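Local coordinates for protein putative HTH-type transcriptional regulator PF0864 (Pyrococcus furiosus, PDB 2IA0) that probably binds specific DNA sequences as a transcriptional regulator of the AsnC family, at residues Asp16-Asn21 with His49-Lys54; Leu32-Leu37 with Lys43-Ile48; Glu94-Tyr99 with Ser143-Lys148; Val110-Lys115 with Lys120-Val125. One frame throughout, in Å; residues are numbered along the deposited sequence.

Interaction 1 (Asp16-Asn21 with His49-Lys54)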
loop_
_atom_site.group_PDB
_atom_site.type_symbol
_atom_site.label_atom_id
_atom_site.label_comp_id
_atom_site.label_asym_id
_atom_site.label_seq_id
_atom_site.Cartn_x
_atom_site.Cartn_y
_atom_site.Cartn_z
ATOM N N ASP A 16 19.086 -8.800 14.161
ATOM C CA ASP A 16 20.134 -9.626 13.571
ATOM C C ASP A 16 19.607 -10.368 12.340
ATOM O O ASP A 16 18.433 -10.196 11.971
ATOM C CB ASP A 16 20.759 -10.560 14.623
ATOM C CG ASP A 16 19.835 -11.677 15.046
ATOM O OD1 ASP A 16 18.609 -11.486 15.016
ATOM O OD2 ASP A 16 20.333 -12.756 15.428
ATOM N N ASP A 17 20.463 -11.169 11.701
ATOM C CA ASP A 17 20.072 -11.893 10.499
ATOM C C ASP A 17 18.880 -12.840 10.695
ATOM O O ASP A 17 18.021 -12.948 9.810
ATOM C CB ASP A 17 21.273 -12.608 9.864
ATOM C CG ASP A 17 22.275 -11.630 9.237
ATOM O OD1 ASP A 17 21.918 -10.447 9.013
ATOM O OD2 ASP A 17 23.432 -12.031 8.972
ATOM N N LEU A 18 18.811 -13.508 11.843
ATOM C CA LEU A 18 17.687 -14.409 12.139
ATOM C C LEU A 18 16.365 -13.647 12.286
ATOM O O LEU A 18 15.345 -14.094 11.803
ATOM C CB LEU A 18 17.960 -15.274 13.390
ATOM C CG LEU A 18 16.855 -16.232 13.846
ATOM C CD1 LEU A 18 16.297 -17.119 12.665
ATOM C CD2 LEU A 18 17.388 -17.092 15.004
ATOM N N ASP A 19 16.388 -12.502 12.956
ATOM C CA ASP A 19 15.218 -11.624 12.995
ATOM C C ASP A 19 14.701 -11.292 11.601
ATOM O O ASP A 19 13.514 -11.480 11.338
ATOM C CB ASP A 19 15.522 -10.344 13.773
ATOM C CG ASP A 19 15.559 -10.583 15.278
ATOM O OD1 ASP A 19 16.394 -9.948 15.963
ATOM O OD2 ASP A 19 14.771 -11.437 15.774
ATOM N N ARG A 20 15.604 -10.828 10.724
ATOM C CA ARG A 20 15.277 -10.430 9.351
ATOM C C ARG A 20 14.770 -11.596 8.534
ATOM O O ARG A 20 13.784 -11.459 7.796
ATOM C CB ARG A 20 16.498 -9.811 8.641
ATOM C CG ARG A 20 16.921 -8.450 9.180
ATOM C CD ARG A 20 18.203 -7.939 8.489
ATOM N NE ARG A 20 18.978 -7.042 9.365
ATOM C CZ ARG A 20 20.119 -7.387 9.981
ATOM N NH1 ARG A 20 20.647 -8.595 9.811
ATOM N NH2 ARG A 20 20.758 -6.518 10.761
ATOM N N ASN A 21 15.446 -12.739 8.667
ATOM C CA ASN A 21 15.056 -13.938 7.963
ATOM C C ASN A 21 13.655 -14.416 8.312
ATOM O O ASN A 21 12.920 -14.782 7.409
ATOM C CB ASN A 21 16.074 -15.051 8.167
ATOM C CG ASN A 21 17.228 -14.967 7.198
ATOM O OD1 ASN A 21 17.064 -14.515 6.074
ATOM N ND2 ASN A 21 18.410 -15.412 7.630
ATOM N N HIS A 49 10.065 -19.115 18.274
ATOM C CA HIS A 49 8.928 -18.745 19.112
ATOM C C HIS A 49 9.193 -17.466 19.933
ATOM O O HIS A 49 8.444 -16.486 19.833
ATOM C CB HIS A 49 8.586 -19.944 19.992
ATOM C CG HIS A 49 7.547 -19.674 21.032
ATOM N ND1 HIS A 49 6.221 -19.453 20.722
ATOM C CD2 HIS A 49 7.633 -19.629 22.384
ATOM C CE1 HIS A 49 5.538 -19.268 21.837
ATOM N NE2 HIS A 49 6.371 -19.366 22.860
ATOM N N PHE A 50 10.286 -17.477 20.693
ATOM C CA PHE A 50 10.748 -16.316 21.441
ATOM C C PHE A 50 10.988 -15.060 20.577
ATOM O O PHE A 50 10.505 -13.982 20.915
ATOM C CB PHE A 50 12.002 -16.676 22.240
ATOM C CG PHE A 50 12.639 -15.509 22.936
ATOM C CD1 PHE A 50 13.800 -14.918 22.419
ATOM C CD2 PHE A 50 12.095 -15.000 24.112
ATOM C CE1 PHE A 50 14.401 -13.830 23.065
ATOM C CE2 PHE A 50 12.697 -13.920 24.764
ATOM C CZ PHE A 50 13.850 -13.334 24.235
ATOM N N ARG A 51 11.743 -15.210 19.489
ATOM C CA ARG A 51 11.958 -14.132 18.507
ATOM C C ARG A 51 10.644 -13.545 17.993
ATOM O O ARG A 51 10.515 -12.345 17.911
ATOM C CB ARG A 51 12.770 -14.612 17.297
ATOM C CG ARG A 51 14.138 -15.156 17.600
ATOM C CD ARG A 51 14.932 -14.157 18.377
ATOM N NE ARG A 51 16.363 -14.462 18.359
ATOM C CZ ARG A 51 17.236 -13.925 17.515
ATOM N NH1 ARG A 51 16.827 -13.064 16.601
ATOM N NH2 ARG A 51 18.520 -14.239 17.586
ATOM N N ILE A 52 9.676 -14.386 17.655
ATOM C CA ILE A 52 8.385 -13.893 17.158
ATOM C C ILE A 52 7.579 -13.120 18.209
ATOM O O ILE A 52 7.088 -12.016 17.913
ATOM C CB ILE A 52 7.548 -15.023 16.502
ATOM C CG1 ILE A 52 8.187 -15.434 15.167
ATOM C CG2 ILE A 52 6.105 -14.588 16.284
ATOM C CD1 ILE A 52 7.720 -16.783 14.666
ATOM N N LYS A 53 7.476 -13.668 19.432
ATOM C CA LYS A 53 6.855 -12.961 20.550
ATOM C C LYS A 53 7.537 -11.614 20.787
ATOM O O LYS A 53 6.868 -10.626 21.047
ATOM C CB LYS A 53 6.852 -13.804 21.841
ATOM C CG LYS A 53 5.674 -14.769 21.966
ATOM C CD LYS A 53 5.845 -15.775 23.117
ATOM C CE LYS A 53 5.230 -15.289 24.462
ATOM N NZ LYS A 53 5.144 -16.385 25.538
ATOM N N LYS A 54 8.857 -11.580 20.676
ATOM C CA LYS A 54 9.628 -10.374 20.949
ATOM C C LYS A 54 9.387 -9.293 19.886
ATOM O O LYS A 54 9.238 -8.113 20.223
ATOM C CB LYS A 54 11.117 -10.715 21.081
ATOM C CG LYS A 54 11.876 -9.887 22.100
ATOM C CD LYS A 54 11.512 -10.267 23.554
ATOM C CE LYS A 54 11.914 -9.130 24.511
ATOM N NZ LYS A 54 11.219 -9.196 25.829
HETATM O O HOH W 1 13.359 -10.638 18.268
#
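Two aspartates of one capping box, Asp16 and Asp19, share a single arginine, Arg51, which reaches them from a different helix. The guanidinium meets the Asp16 carboxylate end-on, one nitrogen to each oxygen: Arg51 NH1 lies 2.9 Å from Asp16 OD1 and NH2 lies 3.2 Å from OD2. Both bonds are nearly straight and arrive on the syn sides of the oxygens, although the two flat groups are twisted by 31°. The same NH1 also reaches Asp19 OD2 at 2.7 Å, but this bond is bent at the hydrogen, 138°, and is weak as a hydrogen bond, though the pair is still a salt bridge. Arginine suits the place because its planar head offers several N-H groups along one edge. A bend at chi2 (-55°) turns the chain across to the carboxylates. Asp16 is the N-cap of helix 17-26, and its OD1 accepts from Asp19 N at 3.2 Å, coming from above the carboxylate plane; in return Asp16 N gives a weak bond to Asp19 OD1. In the winged helix-turn-helix domain this ties the start of helix 17-26 to helix 45-57, the recognition helix in proteins of this class. The closeness of two acidic groups would probably be unfavourable by itself, and the arginine, together with the helix start, probably offsets it. Leu18 lays CD2 over the centre of one guanidinium face, 4.0 Å from Arg51 NH2, and also packs on Leu41. A water donates to Asp19 OD2 at 3.0 Å and, weakly, to the backbone O of Arg51.

Interaction 2 (Leu32-Leu37 with Lys43-Ile48)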
loop_
_atom_site.group_PDB
_atom_site.type_symbol
_atom_site.label_atom_id
_atom_site.label_comp_id
_atom_site.label_asym_id
_atom_site.label_seq_id
_atom_site.Cartn_x
_atom_site.Cartn_y
_atom_site.Cartn_z
ATOM N N LEU A 32 2.902 -19.526 7.902
ATOM C CA LEU A 32 4.032 -20.367 8.336
ATOM C C LEU A 32 4.103 -20.445 9.847
ATOM O O LEU A 32 4.208 -19.414 10.519
ATOM C CB LEU A 32 5.351 -19.832 7.802
ATOM C CG LEU A 32 5.710 -20.070 6.344
ATOM C CD1 LEU A 32 6.803 -19.113 5.968
ATOM C CD2 LEU A 32 6.155 -21.477 6.135
ATOM N N THR A 33 4.041 -21.671 10.371
ATOM C CA THR A 33 4.087 -21.920 11.806
ATOM C C THR A 33 5.528 -21.966 12.296
ATOM O O THR A 33 6.459 -21.980 11.503
ATOM C CB THR A 33 3.454 -23.263 12.162
ATOM O OG1 THR A 33 4.165 -24.294 11.478
ATOM C CG2 THR A 33 1.950 -23.317 11.800
ATOM N N ILE A 34 5.699 -22.038 13.611
ATOM C CA ILE A 34 7.008 -22.043 14.239
ATOM C C ILE A 34 7.846 -23.254 13.834
ATOM O O ILE A 34 9.038 -23.135 13.596
ATOM C CB ILE A 34 6.857 -21.949 15.799
ATOM C CG1 ILE A 34 6.594 -20.495 16.209
ATOM C CG2 ILE A 34 8.082 -22.468 16.515
ATOM C CD1 ILE A 34 5.593 -20.381 17.367
ATOM N N SER A 35 7.214 -24.418 13.762
ATOM C CA SER A 35 7.941 -25.631 13.475
ATOM C C SER A 35 8.414 -25.655 12.040
ATOM O O SER A 35 9.526 -26.120 11.775
ATOM C CB SER A 35 7.150 -26.890 13.890
ATOM O OG SER A 35 6.260 -27.342 12.894
ATOM N N GLU A 36 7.595 -25.114 11.130
ATOM C CA GLU A 36 7.976 -24.909 9.715
ATOM C C GLU A 36 9.063 -23.868 9.562
ATOM O O GLU A 36 9.955 -24.017 8.736
ATOM C CB GLU A 36 6.788 -24.453 8.896
ATOM C CG GLU A 36 5.729 -25.498 8.646
ATOM C CD GLU A 36 4.497 -24.871 8.034
ATOM O OE1 GLU A 36 4.226 -25.094 6.832
ATOM O OE2 GLU A 36 3.815 -24.113 8.747
ATOM N N LEU A 37 8.999 -22.801 10.353
ATOM C CA LEU A 37 10.050 -21.766 10.317
ATOM C C LEU A 37 11.371 -22.281 10.868
ATOM O O LEU A 37 12.446 -21.895 10.407
ATOM C CB LEU A 37 9.618 -20.530 11.092
ATOM C CG LEU A 37 8.622 -19.599 10.428
ATOM C CD1 LEU A 37 7.970 -18.771 11.504
ATOM C CD2 LEU A 37 9.281 -18.723 9.359
ATOM N N LYS A 43 16.917 -23.606 13.116
ATOM C CA LYS A 43 17.029 -22.996 14.434
ATOM C C LYS A 43 16.056 -23.729 15.347
ATOM O O LYS A 43 15.015 -24.181 14.870
ATOM C CB LYS A 43 16.616 -21.521 14.348
ATOM C CG LYS A 43 17.757 -20.527 14.448
ATOM C CD LYS A 43 18.816 -20.791 13.420
ATOM C CE LYS A 43 20.029 -19.928 13.630
ATOM N NZ LYS A 43 20.821 -20.018 12.384
ATOM N N PRO A 44 16.378 -23.870 16.651
ATOM C CA PRO A 44 15.428 -24.578 17.497
ATOM C C PRO A 44 14.081 -23.852 17.541
ATOM O O PRO A 44 14.038 -22.609 17.489
ATOM C CB PRO A 44 16.092 -24.553 18.876
ATOM C CG PRO A 44 17.486 -24.274 18.634
ATOM C CD PRO A 44 17.554 -23.421 17.417
ATOM N N GLU A 45 13.003 -24.632 17.617
ATOM C CA GLU A 45 11.649 -24.110 17.697
ATOM C C GLU A 45 11.436 -23.026 18.752
ATOM O O GLU A 45 10.781 -22.045 18.472
ATOM C CB GLU A 45 10.667 -25.245 17.936
ATOM C CG GLU A 45 10.212 -25.935 16.685
ATOM C CD GLU A 45 9.240 -27.058 16.970
ATOM O OE1 GLU A 45 9.605 -28.215 16.722
ATOM O OE2 GLU A 45 8.122 -26.786 17.448
ATOM N N SER A 46 11.975 -23.223 19.957
ATOM C CA SER A 46 11.856 -22.257 21.051
ATOM C C SER A 46 12.567 -20.922 20.805
ATOM O O SER A 46 12.158 -19.899 21.347
ATOM C CB SER A 46 12.344 -22.861 22.379
ATOM O OG SER A 46 11.675 -24.078 22.699
ATOM N N THR A 47 13.635 -20.922 20.015
ATOM C CA THR A 47 14.226 -19.646 19.582
ATOM C C THR A 47 13.327 -18.879 18.609
ATOM O O THR A 47 13.112 -17.692 18.799
ATOM C CB THR A 47 15.612 -19.812 18.968
ATOM O OG1 THR A 47 16.350 -20.740 19.765
ATOM C CG2 THR A 47 16.331 -18.471 18.960
ATOM N N ILE A 48 12.797 -19.560 17.593
ATOM C CA ILE A 48 11.844 -18.940 16.658
ATOM C C ILE A 48 10.668 -18.309 17.406
ATOM O O ILE A 48 10.366 -17.132 17.237
ATOM C CB ILE A 48 11.339 -19.960 15.566
ATOM C CG1 ILE A 48 12.512 -20.510 14.730
ATOM C CG2 ILE A 48 10.261 -19.340 14.682
ATOM C CD1 ILE A 48 13.477 -19.456 14.243
#
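Ile34 and Ile48 both hold CG2 anti to the backbone N and CG1 beside it (chi1 -80° and -60°), and these torsions let their branches slide past each other in opposite directions. The touch between them is Ile34 CG1 on Ile48 CG2, at 4.1 Å. Ile48 CG2 also meets Leu37, about one turn further along helix 34-41, at 3.8 Å from CB, with Leu37 CD1 close behind. One methyl of Ile48 is thus held against two residues of the facing helix, a role that suits a beta-branched side chain with its methyl close to the backbone. The other branch of Ile34 is used differently: its CG2 lies 3.4 Å from the carbonyl O of Glu45 and also reaches Glu45 CB. From CB the Glu45 chain runs out extended past Ile34 CG2 and Ser35 CA, and its carboxylate comes beside the small side chain of Ser35, with OE2 3.7 Å from Ser35 CB. No hydrogen bond crosses between the segments, so here the two helices meet by van der Waals contact. They come close at Ser35 and Glu45, whose CA atoms are 5.8 Å apart, and serine, being small, suits such an approach. At the start of helix 34-41, the N-cap residue Thr33 donates from both N and OG1 to Glu36 OE2, and further on Ser38 OG bonds to Lys43 O. Helix 34-41 and helix 45-57 form the helix-turn-helix predicted to bind DNA. Helix 17-26 packs against both and completes the three-helix bundle, its Leu25 on Leu37 and its Leu18 on Ile48.

Interaction 3 (Glu94-Tyr99 with Ser143-Lys148)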
loop_
_atom_site.group_PDB
_atom_site.type_symbol
_atom_site.label_atom_id
_atom_site.label_comp_id
_atom_site.label_asym_id
_atom_site.label_seq_id
_atom_site.Cartn_x
_atom_site.Cartn_y
_atom_site.Cartn_z
ATOM N N GLU A 94 -4.105 24.618 6.798
ATOM C CA GLU A 94 -4.022 23.370 7.553
ATOM C C GLU A 94 -5.412 22.773 7.795
ATOM O O GLU A 94 -5.608 21.576 7.588
ATOM C CB GLU A 94 -3.267 23.590 8.870
ATOM C CG GLU A 94 -3.140 22.364 9.765
ATOM C CD GLU A 94 -3.265 22.727 11.259
ATOM O OE1 GLU A 94 -2.462 23.573 11.745
ATOM O OE2 GLU A 94 -4.170 22.175 11.943
ATOM N N ARG A 95 -6.377 23.609 8.195
ATOM C CA ARG A 95 -7.730 23.133 8.523
ATOM C C ARG A 95 -8.574 22.746 7.315
ATOM O O ARG A 95 -9.440 21.863 7.417
ATOM C CB ARG A 95 -8.488 24.173 9.349
ATOM C CG ARG A 95 -8.348 24.025 10.841
ATOM C CD ARG A 95 -9.069 25.176 11.519
ATOM N NE ARG A 95 -8.086 26.017 12.158
ATOM C CZ ARG A 95 -8.106 27.334 12.244
ATOM N NH1 ARG A 95 -9.078 28.056 11.714
ATOM N NH2 ARG A 95 -7.106 27.926 12.873
ATOM N N TYR A 96 -8.334 23.430 6.201
ATOM C CA TYR A 96 -9.018 23.197 4.935
ATOM C C TYR A 96 -8.602 21.870 4.313
ATOM O O TYR A 96 -9.442 21.096 3.890
ATOM C CB TYR A 96 -8.760 24.345 3.951
ATOM C CG TYR A 96 -9.646 24.263 2.728
ATOM C CD1 TYR A 96 -11.034 24.308 2.859
ATOM C CD2 TYR A 96 -9.103 24.130 1.440
ATOM C CE1 TYR A 96 -11.862 24.225 1.756
ATOM C CE2 TYR A 96 -9.943 24.051 0.305
ATOM C CZ TYR A 96 -11.313 24.097 0.487
ATOM O OH TYR A 96 -12.160 24.012 -0.571
ATOM N N ILE A 97 -7.300 21.608 4.297
ATOM C CA ILE A 97 -6.776 20.322 3.893
ATOM C C ILE A 97 -7.298 19.154 4.741
ATOM O O ILE A 97 -7.606 18.092 4.172
ATOM C CB ILE A 97 -5.221 20.352 3.842
ATOM C CG1 ILE A 97 -4.769 21.155 2.623
ATOM C CG2 ILE A 97 -4.621 18.947 3.815
ATOM C CD1 ILE A 97 -3.357 21.612 2.722
ATOM N N SER A 98 -7.372 19.335 6.079
ATOM C CA SER A 98 -8.003 18.332 6.977
ATOM C C SER A 98 -9.429 18.015 6.563
ATOM O O SER A 98 -9.811 16.854 6.503
ATOM C CB SER A 98 -8.000 18.771 8.446
ATOM O OG SER A 98 -6.684 18.781 8.986
ATOM N N TYR A 99 -10.202 19.057 6.253
ATOM C CA TYR A 99 -11.576 18.915 5.772
ATOM C C TYR A 99 -11.669 18.117 4.471
ATOM O O TYR A 99 -12.499 17.228 4.344
ATOM C CB TYR A 99 -12.207 20.306 5.605
ATOM C CG TYR A 99 -13.478 20.351 4.802
ATOM C CD1 TYR A 99 -14.580 19.587 5.162
ATOM C CD2 TYR A 99 -13.591 21.182 3.691
ATOM C CE1 TYR A 99 -15.769 19.631 4.430
ATOM C CE2 TYR A 99 -14.781 21.235 2.940
ATOM C CZ TYR A 99 -15.865 20.455 3.321
ATOM O OH TYR A 99 -17.059 20.499 2.604
ATOM N N SER A 143 -15.611 19.510 -8.022
ATOM C CA SER A 143 -16.503 20.230 -7.123
ATOM C C SER A 143 -15.805 20.867 -5.898
ATOM O O SER A 143 -16.409 21.687 -5.205
ATOM C CB SER A 143 -17.560 19.259 -6.615
ATOM O OG SER A 143 -16.948 18.215 -5.876
ATOM N N ILE A 144 -14.564 20.472 -5.603
ATOM C CA ILE A 144 -13.823 21.086 -4.497
ATOM C C ILE A 144 -13.381 22.516 -4.866
ATOM O O ILE A 144 -12.603 22.692 -5.817
ATOM C CB ILE A 144 -12.589 20.239 -4.062
ATOM C CG1 ILE A 144 -13.001 18.852 -3.569
ATOM C CG2 ILE A 144 -11.757 20.962 -2.987
ATOM C CD1 ILE A 144 -11.867 17.823 -3.707
ATOM N N PRO A 145 -13.872 23.539 -4.121
ATOM C CA PRO A 145 -13.490 24.941 -4.374
ATOM C C PRO A 145 -12.059 25.280 -3.957
ATOM O O PRO A 145 -11.496 24.643 -3.062
ATOM C CB PRO A 145 -14.492 25.761 -3.522
ATOM C CG PRO A 145 -15.538 24.796 -3.072
ATOM C CD PRO A 145 -14.836 23.450 -3.009
ATOM N N ASN A 146 -11.489 26.281 -4.616
ATOM C CA ASN A 146 -10.187 26.840 -4.255
ATOM C C ASN A 146 -8.994 25.918 -4.537
ATOM O O ASN A 146 -7.970 25.967 -3.846
ATOM C CB ASN A 146 -10.197 27.355 -2.802
ATOM C CG ASN A 146 -11.094 28.573 -2.620
ATOM O OD1 ASN A 146 -11.254 29.391 -3.529
ATOM N ND2 ASN A 146 -11.677 28.697 -1.445
ATOM N N LEU A 147 -9.129 25.091 -5.573
ATOM C CA LEU A 147 -8.020 24.262 -6.012
ATOM C C LEU A 147 -7.267 24.946 -7.143
ATOM O O LEU A 147 -7.857 25.351 -8.131
ATOM C CB LEU A 147 -8.492 22.862 -6.420
ATOM C CG LEU A 147 -9.034 21.923 -5.338
ATOM C CD1 LEU A 147 -9.213 20.539 -5.899
ATOM C CD2 LEU A 147 -8.161 21.866 -4.109
ATOM N N LYS A 148 -5.963 25.100 -6.972
ATOM C CA LYS A 148 -5.124 25.660 -8.021
ATOM C C LYS A 148 -4.918 24.627 -9.128
ATOM O O LYS A 148 -5.059 24.948 -10.298
ATOM C CB LYS A 148 -3.795 26.120 -7.434
ATOM C CG LYS A 148 -2.942 26.967 -8.346
ATOM C CD LYS A 148 -2.077 27.947 -7.541
ATOM C CE LYS A 148 -1.382 27.258 -6.351
ATOM N NZ LYS A 148 -0.894 28.267 -5.344
#
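Tyr96 reaches out from its helix and brings its hydroxyl against the carbonyl of Pro145, where OH donates to the carbonyl O at 2.7 Å. The acceptor sits at the edge of the ring, near its plane, while the donor is tilted 35° from the carbonyl plane and makes a C=O...O angle of 134°. With CG anti to the backbone N (chi1 -170°), the ring stands out from the helix toward the loop, and a tyrosine is long enough to span the 10.0 Å between the CA atoms of Tyr96 and Asn146. Carbon atoms also lie near the hydroxyl: Pro145 CD is 3.7 Å from Tyr96 OH, and Ile144 CG2 is 3.9 Å from the same oxygen. Proline cannot donate a backbone N-H, but its carbonyl remains a good acceptor. Asn146 follows with positive phi, a conformation asparagine tolerates better than most residues, and the chain then enters strand 147-154. This surface contact thus joins helix 91-105 to the loop before that strand in the alpha+beta barrel domain. Strand 76-84 lies beside both: Val84 receives the Tyr96 side chain as well as Leu147, and Gly85, just past its end, bonds to the Asn146 backbone.

Interaction 4 (Val110-Lys115 with Lys120-Val125)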
loop_
_atom_site.group_PDB
_atom_site.type_symbol
_atom_site.label_atom_id
_atom_site.label_comp_id
_atom_site.label_asym_id
_atom_site.label_seq_id
_atom_site.Cartn_x
_atom_site.Cartn_y
_atom_site.Cartn_z
ATOM N N VAL A 110 -11.876 5.122 -2.142
ATOM C CA VAL A 110 -10.700 5.897 -1.762
ATOM C C VAL A 110 -9.763 5.048 -0.884
ATOM O O VAL A 110 -10.122 4.649 0.222
ATOM C CB VAL A 110 -11.098 7.232 -1.098
ATOM C CG1 VAL A 110 -9.893 7.906 -0.492
ATOM C CG2 VAL A 110 -11.769 8.129 -2.127
ATOM N N LEU A 111 -8.555 4.809 -1.396
ATOM C CA LEU A 111 -7.699 3.729 -0.896
ATOM C C LEU A 111 -6.833 4.086 0.323
ATOM O O LEU A 111 -6.469 3.195 1.067
ATOM C CB LEU A 111 -7.050 2.910 -2.025
ATOM C CG LEU A 111 -7.772 1.620 -2.480
ATOM C CD1 LEU A 111 -9.247 1.438 -2.050
ATOM C CD2 LEU A 111 -7.636 1.491 -3.947
ATOM N N PHE A 112 -6.489 5.334 0.600
ATOM C CA PHE A 112 -5.293 6.120 0.285
ATOM C C PHE A 112 -5.411 7.611 0.120
ATOM O O PHE A 112 -5.715 8.106 -0.952
ATOM C CB PHE A 112 -4.081 5.483 -0.426
ATOM C CG PHE A 112 -2.760 6.107 0.020
ATOM C CD1 PHE A 112 -2.074 5.598 1.131
ATOM C CD2 PHE A 112 -2.247 7.251 -0.628
ATOM C CE1 PHE A 112 -0.884 6.180 1.566
ATOM C CE2 PHE A 112 -1.026 7.852 -0.216
ATOM C CZ PHE A 112 -0.348 7.321 0.891
ATOM N N VAL A 113 -5.156 8.304 1.233
ATOM C CA VAL A 113 -5.146 9.781 1.295
ATOM C C VAL A 113 -3.920 10.247 2.080
ATOM O O VAL A 113 -3.623 9.720 3.164
ATOM C CB VAL A 113 -6.468 10.378 1.896
ATOM C CG1 VAL A 113 -6.414 11.912 1.961
ATOM C CG2 VAL A 113 -7.730 9.911 1.079
ATOM N N ALA A 114 -3.180 11.194 1.505
ATOM C CA ALA A 114 -1.995 11.757 2.161
ATOM C C ALA A 114 -1.838 13.225 1.841
ATOM O O ALA A 114 -2.360 13.726 0.839
ATOM C CB ALA A 114 -0.730 10.985 1.803
ATOM N N LYS A 115 -1.149 13.919 2.730
ATOM C CA LYS A 115 -0.901 15.335 2.589
ATOM C C LYS A 115 0.573 15.495 2.184
ATOM O O LYS A 115 1.453 14.853 2.762
ATOM C CB LYS A 115 -1.233 16.035 3.922
ATOM C CG LYS A 115 -0.995 17.542 3.967
ATOM C CD LYS A 115 -1.074 18.039 5.390
ATOM C CE LYS A 115 -0.622 19.483 5.435
ATOM N NZ LYS A 115 -0.892 20.117 6.747
ATOM N N LYS A 120 -0.847 20.309 -0.683
ATOM C CA LYS A 120 -1.324 19.214 -1.584
ATOM C C LYS A 120 -1.963 17.987 -0.918
ATOM O O LYS A 120 -1.602 17.598 0.187
ATOM C CB LYS A 120 -0.203 18.740 -2.512
ATOM C CG LYS A 120 0.506 19.859 -3.211
ATOM C CD LYS A 120 1.334 19.382 -4.385
ATOM C CE LYS A 120 2.283 20.497 -4.803
ATOM N NZ LYS A 120 2.822 21.095 -3.545
ATOM N N ILE A 121 -2.910 17.373 -1.620
ATOM C CA ILE A 121 -3.523 16.118 -1.169
ATOM C C ILE A 121 -3.300 15.109 -2.259
ATOM O O ILE A 121 -3.526 15.394 -3.426
ATOM C CB ILE A 121 -5.032 16.219 -0.887
ATOM C CG1 ILE A 121 -5.312 17.247 0.196
ATOM C CG2 ILE A 121 -5.630 14.873 -0.449
ATOM C CD1 ILE A 121 -6.157 18.396 -0.325
ATOM N N ILE A 122 -2.831 13.938 -1.842
ATOM C CA ILE A 122 -2.554 12.804 -2.696
ATOM C C ILE A 122 -3.584 11.732 -2.347
ATOM O O ILE A 122 -3.759 11.412 -1.180
ATOM C CB ILE A 122 -1.123 12.317 -2.379
ATOM C CG1 ILE A 122 -0.109 13.400 -2.773
ATOM C CG2 ILE A 122 -0.827 10.994 -3.032
ATOM C CD1 ILE A 122 1.239 13.163 -2.214
ATOM N N ALA A 123 -4.287 11.215 -3.347
ATOM C CA ALA A 123 -5.258 10.137 -3.143
ATOM C C ALA A 123 -5.108 9.001 -4.144
ATOM O O ALA A 123 -4.780 9.224 -5.296
ATOM C CB ALA A 123 -6.696 10.655 -3.168
ATOM N N LEU A 124 -5.370 7.782 -3.691
ATOM C CA LEU A 124 -5.413 6.646 -4.569
ATOM C C LEU A 124 -6.855 6.143 -4.628
ATOM O O LEU A 124 -7.469 5.815 -3.612
ATOM C CB LEU A 124 -4.430 5.572 -4.109
ATOM C CG LEU A 124 -4.052 4.585 -5.210
ATOM C CD1 LEU A 124 -2.924 5.135 -6.135
ATOM C CD2 LEU A 124 -3.653 3.242 -4.598
ATOM N N VAL A 125 -7.400 6.115 -5.835
ATOM C CA VAL A 125 -8.792 5.735 -6.023
ATOM C C VAL A 125 -8.963 4.506 -6.929
ATOM O O VAL A 125 -8.393 4.433 -8.025
ATOM C CB VAL A 125 -9.648 6.956 -6.516
ATOM C CG1 VAL A 125 -11.116 6.579 -6.628
ATOM C CG2 VAL A 125 -9.493 8.151 -5.527
#
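Four backbone hydrogen bonds hold strands 110-116 and 120-127 together as an antiparallel beta hairpin of the dimeric alpha+beta barrel domain. Ala114 and Ile122 form a hydrogen-bonded pair: Ala114 N donates to Ile122 O at 2.8 Å, and Ile122 N returns a nearly straight bond, 177°, to Ala114 O. Toward the other end the partners no longer match one to one. Leu111 N donates to Leu124 O at 2.7 Å, yet Leu124 N donates to Phe112 O: Leu111 and Phe112 together face Leu124 in a beta bulge, Leu111 with helical backbone angles and Phe112 with an unusual phi of 150°. Beyond the backbone, Val113, Ile121 and the aliphatic part of Lys115 pack on helix 91-105, and Val110 and Val125 on Phe136 of helix 132-140. Ala123 shares this face; beta-branched valines and isoleucine and a small alanine suit it. Val113 CG1 lies alongside Ile121 CG2 at 3.9 Å, and Val110 meets Val125 through their CG2 methyls. The other face carries Ala114 and Ile122, the latter also packing on Phe153 of the second subunit. Residues 113-115 pair with a strand of that subunit, continuing the sheet. Phe112 turns its ring edge to Ile122, with CE2 4.2 Å from CG2, and its CB rests 3.7 Å from Leu124 CB.

Overall arrangement
The four contacts fall into two separate domains. Interactions 1 and 2 share helix 45-57 in the winged helix-turn-helix domain, predicted to bind DNA, and their centres lie 10 Å apart; Ile52 packs on Leu37 and His49 on Ile34, joining them. Both are partly buried, but interaction 1 is held by charge and interaction 2 by aliphatic packing. Interactions 3 and 4 belong to the barrel domain, with centres 13 Å apart and Ile97 reaching Lys115 and Ile121. Interaction 4 is core, a hydrogen-bonded sheet continued by the second subunit, whereas interaction 3 is a surface contact resting on one hydroxyl. Between the domains the distance is large: the centres of interactions 2 and 3 stand 51 Å apart.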